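Local coordinates for sister chromatid cohesion protein (PDB 5T8V), which probably helps load cohesin onto chromatin, this chain being the C-terminal, HEAT-repeat part of the cohesin loader Scc2, at residues Asn788-Leu793 / Leu846-Lys851; Ser838-Leu843 / Asp877-Arg882; Phe857-Leu862 / Ala900-Asp905. All blocks are in the same frame, centred on the assembly; numbering follows the deposited sequence.

Contact 1. Residues Asn788-Leu793 / Leu846-Lys851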
loop_
_atom_site.group_PDB
_atom_site.type_symbol
_atom_site.label_atom_id
_atom_site.label_comp_id
_atom_site.label_asym_id
_atom_site.label_seq_id
_atom_site.Cartn_x
_atom_site.Cartn_y
_atom_site.Cartn_z
ATOM N N ASN A 788 29.807 4.646 10.501
ATOM C CA ASN A 788 30.931 3.941 9.885
ATOM C C ASN A 788 30.854 4.126 8.373
ATOM O O ASN A 788 30.318 3.296 7.634
ATOM C CB ASN A 788 30.905 2.467 10.272
ATOM C CG ASN A 788 30.519 2.253 11.723
ATOM O OD1 ASN A 788 30.952 2.989 12.609
ATOM N ND2 ASN A 788 29.689 1.247 11.971
ATOM N N VAL A 789 31.400 5.250 7.909
ATOM C CA VAL A 789 31.309 5.617 6.500
ATOM C C VAL A 789 32.612 6.275 6.064
ATOM O O VAL A 789 32.604 7.326 5.415
ATOM C CB VAL A 789 30.110 6.551 6.251
ATOM C CG1 VAL A 789 29.867 6.716 4.773
ATOM C CG2 VAL A 789 28.845 6.010 6.916
ATOM N N ALA A 790 33.742 5.664 6.411
ATOM C CA ALA A 790 35.038 6.222 6.050
ATOM C C ALA A 790 35.546 5.596 4.757
ATOM O O ALA A 790 35.678 6.280 3.736
ATOM C CB ALA A 790 36.042 6.008 7.182
ATOM N N ASN A 791 35.833 4.294 4.794
ATOM C CA ASN A 791 36.298 3.594 3.601
ATOM C C ASN A 791 35.328 3.786 2.442
ATOM O O ASN A 791 35.743 3.956 1.286
ATOM C CB ASN A 791 36.475 2.108 3.917
ATOM C CG ASN A 791 36.838 1.288 2.697
ATOM O OD1 ASN A 791 35.963 0.782 1.992
ATOM N ND2 ASN A 791 38.134 1.146 2.442
ATOM N N VAL A 792 34.029 3.786 2.736
ATOM C CA VAL A 792 33.027 3.860 1.678
ATOM C C VAL A 792 33.126 5.196 0.955
ATOM O O VAL A 792 33.253 5.247 -0.273
ATOM C CB VAL A 792 31.616 3.636 2.249
ATOM C CG1 VAL A 792 30.639 3.408 1.124
ATOM C CG2 VAL A 792 31.589 2.449 3.215
ATOM N N LEU A 793 33.071 6.299 1.706
ATOM C CA LEU A 793 33.210 7.618 1.095
ATOM C C LEU A 793 34.521 7.730 0.328
ATOM O O LEU A 793 34.576 8.358 -0.737
ATOM C CB LEU A 793 33.119 8.708 2.164
ATOM C CG LEU A 793 33.431 10.139 1.711
ATOM C CD1 LEU A 793 32.645 10.514 0.464
ATOM C CD2 LEU A 793 33.127 11.125 2.826
ATOM N N LEU A 846 38.815 15.324 6.162
ATOM C CA LEU A 846 40.021 15.666 5.415
ATOM C C LEU A 846 40.943 14.463 5.281
ATOM O O LEU A 846 41.619 14.304 4.258
ATOM C CB LEU A 846 40.756 16.821 6.095
ATOM C CG LEU A 846 40.222 18.225 5.818
ATOM C CD1 LEU A 846 40.904 19.244 6.716
ATOM C CD2 LEU A 846 40.427 18.586 4.355
ATOM N N MET A 847 40.975 13.607 6.302
ATOM C CA MET A 847 41.791 12.399 6.268
ATOM C C MET A 847 41.419 11.521 5.078
ATOM O O MET A 847 42.264 11.187 4.237
ATOM C CB MET A 847 41.603 11.648 7.587
ATOM C CG MET A 847 42.435 10.400 7.771
ATOM S SD MET A 847 42.020 9.641 9.354
ATOM C CE MET A 847 43.175 8.278 9.413
ATOM N N ILE A 848 40.144 11.138 4.993
ATOM C CA ILE A 848 39.694 10.261 3.917
ATOM C C ILE A 848 39.783 10.959 2.566
ATOM O O ILE A 848 39.979 10.302 1.536
ATOM C CB ILE A 848 38.269 9.753 4.206
ATOM C CG1 ILE A 848 37.309 10.929 4.433
ATOM C CG2 ILE A 848 38.297 8.809 5.405
ATOM C CD1 ILE A 848 35.924 10.532 4.894
ATOM N N PHE A 849 39.657 12.288 2.536
ATOM C CA PHE A 849 39.893 13.010 1.289
ATOM C C PHE A 849 41.333 12.836 0.823
ATOM O O PHE A 849 41.587 12.486 -0.335
ATOM C CB PHE A 849 39.565 14.491 1.464
ATOM C CG PHE A 849 38.220 14.871 0.935
ATOM C CD1 PHE A 849 37.090 14.735 1.722
ATOM C CD2 PHE A 849 38.081 15.358 -0.353
ATOM C CE1 PHE A 849 35.853 15.080 1.238
ATOM C CE2 PHE A 849 36.842 15.707 -0.845
ATOM C CZ PHE A 849 35.726 15.567 -0.048
ATOM N N ALA A 850 42.294 13.084 1.716
ATOM C CA ALA A 850 43.695 12.894 1.364
ATOM C C ALA A 850 43.963 11.458 0.935
ATOM O O ALA A 850 44.779 11.212 0.039
ATOM C CB ALA A 850 44.586 13.280 2.543
ATOM N N LYS A 851 43.286 10.493 1.562
ATOM C CA LYS A 851 43.420 9.108 1.124
ATOM C C LYS A 851 42.898 8.930 -0.297
ATOM O O LYS A 851 43.491 8.197 -1.097
ATOM C CB LYS A 851 42.682 8.180 2.092
ATOM C CG LYS A 851 42.308 6.810 1.524
ATOM C CD LYS A 851 43.523 6.012 1.062
ATOM C CE LYS A 851 43.094 4.730 0.363
ATOM N NZ LYS A 851 44.235 4.018 -0.278
#
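Ile848 is the residue of 846-851 that meets both Ala790 and Leu793, joining helix 839-852 to the start of helix 791-801 within the HEAT-repeat array of the loader. Along the second segment, Leu846 comes first and turns to another neighbour: it packs on Val819, Met822 and Phe823 of helix 808-824. Met847 lies against Arg882 and Val886 of helix 878-891. Ile848 then points toward 788-793 and divides its branches between two partners. Its CG2, anti to the carbonyl carbon and beside the backbone N, sits over the turn that leads into helix 791-801, with Ala790 CB 4.0 Å away. Its other branch runs on from CG1, extended at chi2 (-173°), and carries CD1 to 3.5 Å from Leu793 CD2. The Leu793 and Ile848 side chains cross at about a right angle, so that the CD1 methyl of Ile848 meets the CD2 methyl of Leu793. With an alanine here both branches are gone, which would probably open a gap beside the buried Leu793 and leave Ala790 CB without its apolar partner in 846-851. Phe849 turns its ring to Val819 of helix 808-824. Ala850 faces Phe857 and Val891, while Lys851 touches Arg890. No hydrogen bond spans the two segments, and together they bury a modest 162 Å². The helix that presents Ile848 is regular here: Ala850 N bonds to Leu846 O and Lys851 N to Met847 O, each at 2.9 Å.

Contact 2. Residues Ser838-Leu843 / Asp877-Arg882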
loop_
_atom_site.group_PDB
_atom_site.type_symbol
_atom_site.label_atom_id
_atom_site.label_comp_id
_atom_site.label_asym_id
_atom_site.label_seq_id
_atom_site.Cartn_x
_atom_site.Cartn_y
_atom_site.Cartn_z
ATOM N N SER A 838 33.671 20.601 14.980
ATOM C CA SER A 838 34.946 20.518 15.677
ATOM C C SER A 838 36.086 20.293 14.689
ATOM O O SER A 838 35.932 19.616 13.670
ATOM C CB SER A 838 34.914 19.382 16.700
ATOM O OG SER A 838 36.203 19.135 17.230
ATOM N N GLY A 839 37.247 20.874 15.004
ATOM C CA GLY A 839 38.416 20.662 14.166
ATOM C C GLY A 839 38.750 19.192 14.007
ATOM O O GLY A 839 39.098 18.737 12.916
ATOM N N ARG A 840 38.657 18.435 15.100
ATOM C CA ARG A 840 38.801 16.984 15.043
ATOM C C ARG A 840 37.878 16.379 13.988
ATOM O O ARG A 840 38.320 15.645 13.093
ATOM C CB ARG A 840 38.502 16.422 16.434
ATOM C CG ARG A 840 38.554 14.919 16.598
ATOM C CD ARG A 840 37.893 14.558 17.921
ATOM N NE ARG A 840 38.455 13.364 18.543
ATOM C CZ ARG A 840 38.179 12.969 19.782
ATOM N NH1 ARG A 840 38.738 11.868 20.268
ATOM N NH2 ARG A 840 37.348 13.674 20.540
ATOM N N ASP A 841 36.584 16.700 14.073
ATOM C CA ASP A 841 35.605 16.126 13.157
ATOM C C ASP A 841 35.874 16.532 11.713
ATOM O O ASP A 841 35.620 15.748 10.792
ATOM C CB ASP A 841 34.198 16.548 13.576
ATOM C CG ASP A 841 33.834 16.057 14.963
ATOM O OD1 ASP A 841 34.374 15.010 15.381
ATOM O OD2 ASP A 841 33.007 16.713 15.634
ATOM N N VAL A 842 36.376 17.749 11.490
ATOM C CA VAL A 842 36.740 18.165 10.139
ATOM C C VAL A 842 37.933 17.359 9.642
ATOM O O VAL A 842 37.980 16.932 8.480
ATOM C CB VAL A 842 37.028 19.676 10.107
ATOM C CG1 VAL A 842 37.486 20.111 8.719
ATOM C CG2 VAL A 842 35.795 20.465 10.527
ATOM N N LEU A 843 38.921 17.141 10.508
ATOM C CA LEU A 843 40.092 16.377 10.108
ATOM C C LEU A 843 39.756 14.921 9.832
ATOM O O LEU A 843 40.486 14.265 9.081
ATOM C CB LEU A 843 41.171 16.480 11.185
ATOM C CG LEU A 843 41.700 17.902 11.380
ATOM C CD1 LEU A 843 42.507 17.992 12.655
ATOM C CD2 LEU A 843 42.538 18.340 10.189
ATOM N N ASP A 877 44.527 13.881 22.630
ATOM C CA ASP A 877 43.594 13.628 21.540
ATOM C C ASP A 877 44.315 12.928 20.396
ATOM O O ASP A 877 44.989 13.576 19.590
ATOM C CB ASP A 877 42.955 14.932 21.059
ATOM C CG ASP A 877 41.804 14.696 20.100
ATOM O OD1 ASP A 877 41.199 13.602 20.149
ATOM O OD2 ASP A 877 41.501 15.605 19.299
ATOM N N LEU A 878 44.186 11.602 20.325
ATOM C CA LEU A 878 44.917 10.826 19.329
ATOM C C LEU A 878 44.265 10.888 17.955
ATOM O O LEU A 878 44.957 10.748 16.941
ATOM C CB LEU A 878 45.028 9.370 19.779
ATOM C CG LEU A 878 45.703 9.144 21.135
ATOM C CD1 LEU A 878 45.641 7.673 21.519
ATOM C CD2 LEU A 878 47.147 9.640 21.117
ATOM N N THR A 879 42.948 11.085 17.899
ATOM C CA THR A 879 42.260 11.179 16.617
ATOM C C THR A 879 42.892 12.251 15.738
ATOM O O THR A 879 43.277 11.989 14.593
ATOM C CB THR A 879 40.779 11.482 16.851
ATOM O OG1 THR A 879 40.233 10.530 17.771
ATOM C CG2 THR A 879 39.999 11.426 15.546
ATOM N N VAL A 880 43.005 13.473 16.264
ATOM C CA VAL A 880 43.595 14.570 15.499
ATOM C C VAL A 880 45.013 14.220 15.066
ATOM O O VAL A 880 45.415 14.485 13.926
ATOM C CB VAL A 880 43.555 15.876 16.319
ATOM C CG1 VAL A 880 44.160 15.681 17.703
ATOM C CG2 VAL A 880 44.277 16.999 15.589
ATOM N N SER A 881 45.796 13.622 15.965
ATOM C CA SER A 881 47.185 13.302 15.648
ATOM C C SER A 881 47.269 12.328 14.478
ATOM O O SER A 881 47.941 12.593 13.474
ATOM C CB SER A 881 47.879 12.729 16.885
ATOM O OG SER A 881 47.879 13.665 17.950
ATOM N N ARG A 882 46.588 11.183 14.592
ATOM C CA ARG A 882 46.581 10.223 13.495
ATOM C C ARG A 882 46.086 10.875 12.211
ATOM O O ARG A 882 46.618 10.614 11.124
ATOM C CB ARG A 882 45.719 9.014 13.856
ATOM C CG ARG A 882 46.023 7.780 13.016
ATOM C CD ARG A 882 45.264 6.556 13.508
ATOM N NE ARG A 882 44.049 6.310 12.733
ATOM C CZ ARG A 882 43.979 5.530 11.656
ATOM N NH1 ARG A 882 42.821 5.376 11.025
ATOM N NH2 ARG A 882 45.058 4.900 11.205
#
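Arg840 reaches across to Asp877 and Thr879 and uses its guanidinium in two different ways. The carboxylate of Asp877 stands over one face of the group, its plane turned 87° from that of the guanidinium. Asp877 OD1 is 3.0 Å from Arg840 NH1, but it lies well out of the plane, so the salt bridge works through charge and not through an N-H aimed at the oxygen. Thr879 comes instead at the edge. There Arg840 NH1 donates to Thr879 OG1 over 3.2 Å, with an N-H...O angle of 156° and the oxygen close to the guanidinium plane. The group has a carboxylate above one face and a hydroxyl at the edge, which probably limits its turning. The arginine chain leaves with CG anti to the backbone N and bends at chi3 (-149°) on its way to the other helix.

One turn further on, Leu843 and Val880 lie side by side, pointing the same way, with Leu843 CD1 3.6 Å from Val880 CG2. This apolar pair is buried, whereas Arg840 is exposed. The contact thus pairs the first turns of helices 839-852 and 878-891 in the HEAT-repeat stack. Val842 and Asp841 pack on Val781 of helix 773-786, while on the far helix Ser881 touches Leu921 of helix 919-935 and Arg882 forms a salt bridge with Asp924.

Contact 3. Residues Phe857-Leu862 / Ala900-Asp905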
loop_
_atom_site.group_PDB
_atom_site.type_symbol
_atom_site.label_atom_id
_atom_site.label_comp_id
_atom_site.label_asym_id
_atom_site.label_seq_id
_atom_site.Cartn_x
_atom_site.Cartn_y
_atom_site.Cartn_z
ATOM N N PHE A 857 45.165 18.831 -2.222
ATOM C CA PHE A 857 45.771 19.554 -1.117
ATOM C C PHE A 857 46.951 20.387 -1.601
ATOM O O PHE A 857 47.585 20.074 -2.611
ATOM C CB PHE A 857 46.229 18.585 -0.024
ATOM C CG PHE A 857 45.098 17.869 0.664
ATOM C CD1 PHE A 857 44.413 16.850 0.022
ATOM C CD2 PHE A 857 44.723 18.211 1.952
ATOM C CE1 PHE A 857 43.373 16.192 0.650
ATOM C CE2 PHE A 857 43.685 17.555 2.584
ATOM C CZ PHE A 857 43.009 16.545 1.933
ATOM N N THR A 858 47.238 21.459 -0.864
ATOM C CA THR A 858 48.348 22.350 -1.163
ATOM C C THR A 858 49.258 22.466 0.054
ATOM O O THR A 858 48.860 22.175 1.186
ATOM C CB THR A 858 47.855 23.744 -1.578
ATOM O OG1 THR A 858 47.230 24.391 -0.462
ATOM C CG2 THR A 858 46.857 23.643 -2.722
ATOM N N PHE A 859 50.496 22.899 -0.194
ATOM C CA PHE A 859 51.473 23.013 0.884
ATOM C C PHE A 859 51.030 24.028 1.930
ATOM O O PHE A 859 51.184 23.797 3.136
ATOM C CB PHE A 859 52.839 23.398 0.314
ATOM C CG PHE A 859 53.849 23.781 1.360
ATOM C CD1 PHE A 859 54.638 22.817 1.966
ATOM C CD2 PHE A 859 54.013 25.105 1.733
ATOM C CE1 PHE A 859 55.569 23.168 2.928
ATOM C CE2 PHE A 859 54.941 25.461 2.694
ATOM C CZ PHE A 859 55.721 24.490 3.292
ATOM N N GLU A 860 50.481 25.163 1.489
ATOM C CA GLU A 860 50.128 26.226 2.424
ATOM C C GLU A 860 49.170 25.729 3.498
ATOM O O GLU A 860 49.248 26.160 4.654
ATOM C CB GLU A 860 49.514 27.406 1.668
ATOM C CG GLU A 860 50.490 28.138 0.759
ATOM C CD GLU A 860 51.584 28.857 1.530
ATOM O OE1 GLU A 860 51.533 28.861 2.778
ATOM O OE2 GLU A 860 52.496 29.418 0.887
ATOM N N GLN A 861 48.261 24.827 3.140
ATOM C CA GLN A 861 47.302 24.299 4.101
ATOM C C GLN A 861 47.834 23.099 4.872
ATOM O O GLN A 861 47.229 22.714 5.879
ATOM C CB GLN A 861 45.988 23.942 3.399
ATOM C CG GLN A 861 46.108 23.004 2.204
ATOM C CD GLN A 861 44.818 22.869 1.399
ATOM O OE1 GLN A 861 44.715 21.991 0.548
ATOM N NE2 GLN A 861 43.839 23.738 1.647
ATOM N N LEU A 862 48.946 22.504 4.435
ATOM C CA LEU A 862 49.685 21.603 5.310
ATOM C C LEU A 862 50.434 22.369 6.390
ATOM O O LEU A 862 50.739 21.799 7.443
ATOM C CB LEU A 862 50.668 20.755 4.503
ATOM C CG LEU A 862 50.139 19.395 4.044
ATOM C CD1 LEU A 862 48.889 19.556 3.193
ATOM C CD2 LEU A 862 51.219 18.641 3.288
ATOM N N ALA A 900 62.635 21.426 1.518
ATOM C CA ALA A 900 63.616 20.672 2.293
ATOM C C ALA A 900 63.519 20.980 3.785
ATOM O O ALA A 900 63.315 20.082 4.610
ATOM C CB ALA A 900 65.023 20.975 1.773
ATOM N N GLN A 901 63.676 22.255 4.151
ATOM C CA GLN A 901 63.691 22.613 5.565
ATOM C C GLN A 901 62.396 22.207 6.256
ATOM O O GLN A 901 62.416 21.813 7.429
ATOM C CB GLN A 901 63.934 24.115 5.724
ATOM C CG GLN A 901 64.217 24.551 7.156
ATOM C CD GLN A 901 65.493 23.945 7.715
ATOM O OE1 GLN A 901 66.550 24.005 7.085
ATOM N NE2 GLN A 901 65.398 23.351 8.900
ATOM N N PHE A 902 61.266 22.286 5.552
ATOM C CA PHE A 902 60.000 21.843 6.129
ATOM C C PHE A 902 60.062 20.367 6.502
ATOM O O PHE A 902 59.772 19.989 7.643
ATOM C CB PHE A 902 58.861 22.106 5.145
ATOM C CG PHE A 902 57.511 21.687 5.653
ATOM C CD1 PHE A 902 56.766 22.531 6.458
ATOM C CD2 PHE A 902 56.984 20.449 5.318
ATOM C CE1 PHE A 902 55.522 22.148 6.924
ATOM C CE2 PHE A 902 55.743 20.062 5.781
ATOM C CZ PHE A 902 55.011 20.911 6.584
ATOM N N LEU A 903 60.441 19.516 5.547
ATOM C CA LEU A 903 60.575 18.089 5.826
ATOM C C LEU A 903 61.508 17.846 7.007
ATOM O O LEU A 903 61.156 17.141 7.961
ATOM C CB LEU A 903 61.086 17.362 4.580
ATOM C CG LEU A 903 60.050 16.991 3.513
ATOM C CD1 LEU A 903 59.209 18.185 3.100
ATOM C CD2 LEU A 903 60.748 16.397 2.303
ATOM N N THR A 904 62.710 18.427 6.957
ATOM C CA THR A 904 63.684 18.227 8.027
ATOM C C THR A 904 63.088 18.578 9.387
ATOM O O THR A 904 63.135 17.776 10.330
ATOM C CB THR A 904 64.934 19.068 7.749
ATOM O OG1 THR A 904 65.509 18.672 6.498
ATOM C CG2 THR A 904 65.970 18.893 8.852
ATOM N N ASP A 905 62.518 19.780 9.504
ATOM C CA ASP A 905 61.932 20.205 10.770
ATOM C C ASP A 905 60.845 19.237 11.222
ATOM O O ASP A 905 60.811 18.824 12.387
ATOM C CB ASP A 905 61.366 21.619 10.637
ATOM C CG ASP A 905 62.441 22.656 10.389
ATOM O OD1 ASP A 905 63.579 22.468 10.872
ATOM O OD2 ASP A 905 62.147 23.664 9.710
#
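The ring edge of Phe859 meets the face of Phe902 in a T-shaped (edge-to-face) stack, with centroids 5.0 Å apart and planes at 71°. Phe859 CE1 does most of the touching: it lies 3.7 Å from Phe902 CG, above the ring but offset toward the rim, and Phe859 CZ follows over Phe902 CD1 at 3.9 Å. Both phenylalanines hold CG anti to the backbone N (chi1 170° and -180°). These torsions send the two rings outward from their helices to slide past each other in opposite directions, bridging backbones whose nearest CA atoms, those of Phe859 and Phe902, are 10.1 Å apart. Phe859 also stacks with His899 and touches Leu895. Leu862 CB points toward 900-905, yet it is the backbone Leu862 O that comes nearest the Phe902 ring, 4.4 Å from CZ and oblique to it; the same oxygen accepts a hydrogen bond from Tyr888 OH.

In the HEAT-repeat solenoid the pair joins the short, weakly bonded helix 859-862 to the first turn of helix 900-910. Within the short helix Gln861 folds back to the residue just before it: OE1 takes a hydrogen bond from Thr858 N at 2.9 Å, the donor tilted from the carbonyl plane, while the Gln861 chain packs on Val819 and Phe823. On helix 900-910, the Gln901 amide lies across one turn, where NE2 donates to Asp905 OD1 at 2.8 Å. Leu903 CD1 sits at the edge of the Phe902 ring, and the leucine side chain packs on Ile932 and Leu935 of helix 919-935.

All three contacts lie on the same side of the chain's centre and are only partly buried; among their touching residues, contacts 1 and 2 each include one exposed residue, contact 3 none. Contacts 1 and 2 share helix 839-852, which gives Ile848 to the start of helix 791-801 and Arg840 and Leu843 to helix 878-891; they touch through packing between helices 839-852 and 878-891. Contact 3 starts on the next helix in the chain and reaches contact 1 through Phe857, which packs on helix 839-852. It stays about 8 Å (nearest atoms) from contact 2. The chemistry differs: contact 1 is aliphatic, contact 2 adds a charged, hydrogen-bonded rim to an aliphatic pair, and contact 3, the farthest from the chain's centre, is aromatic.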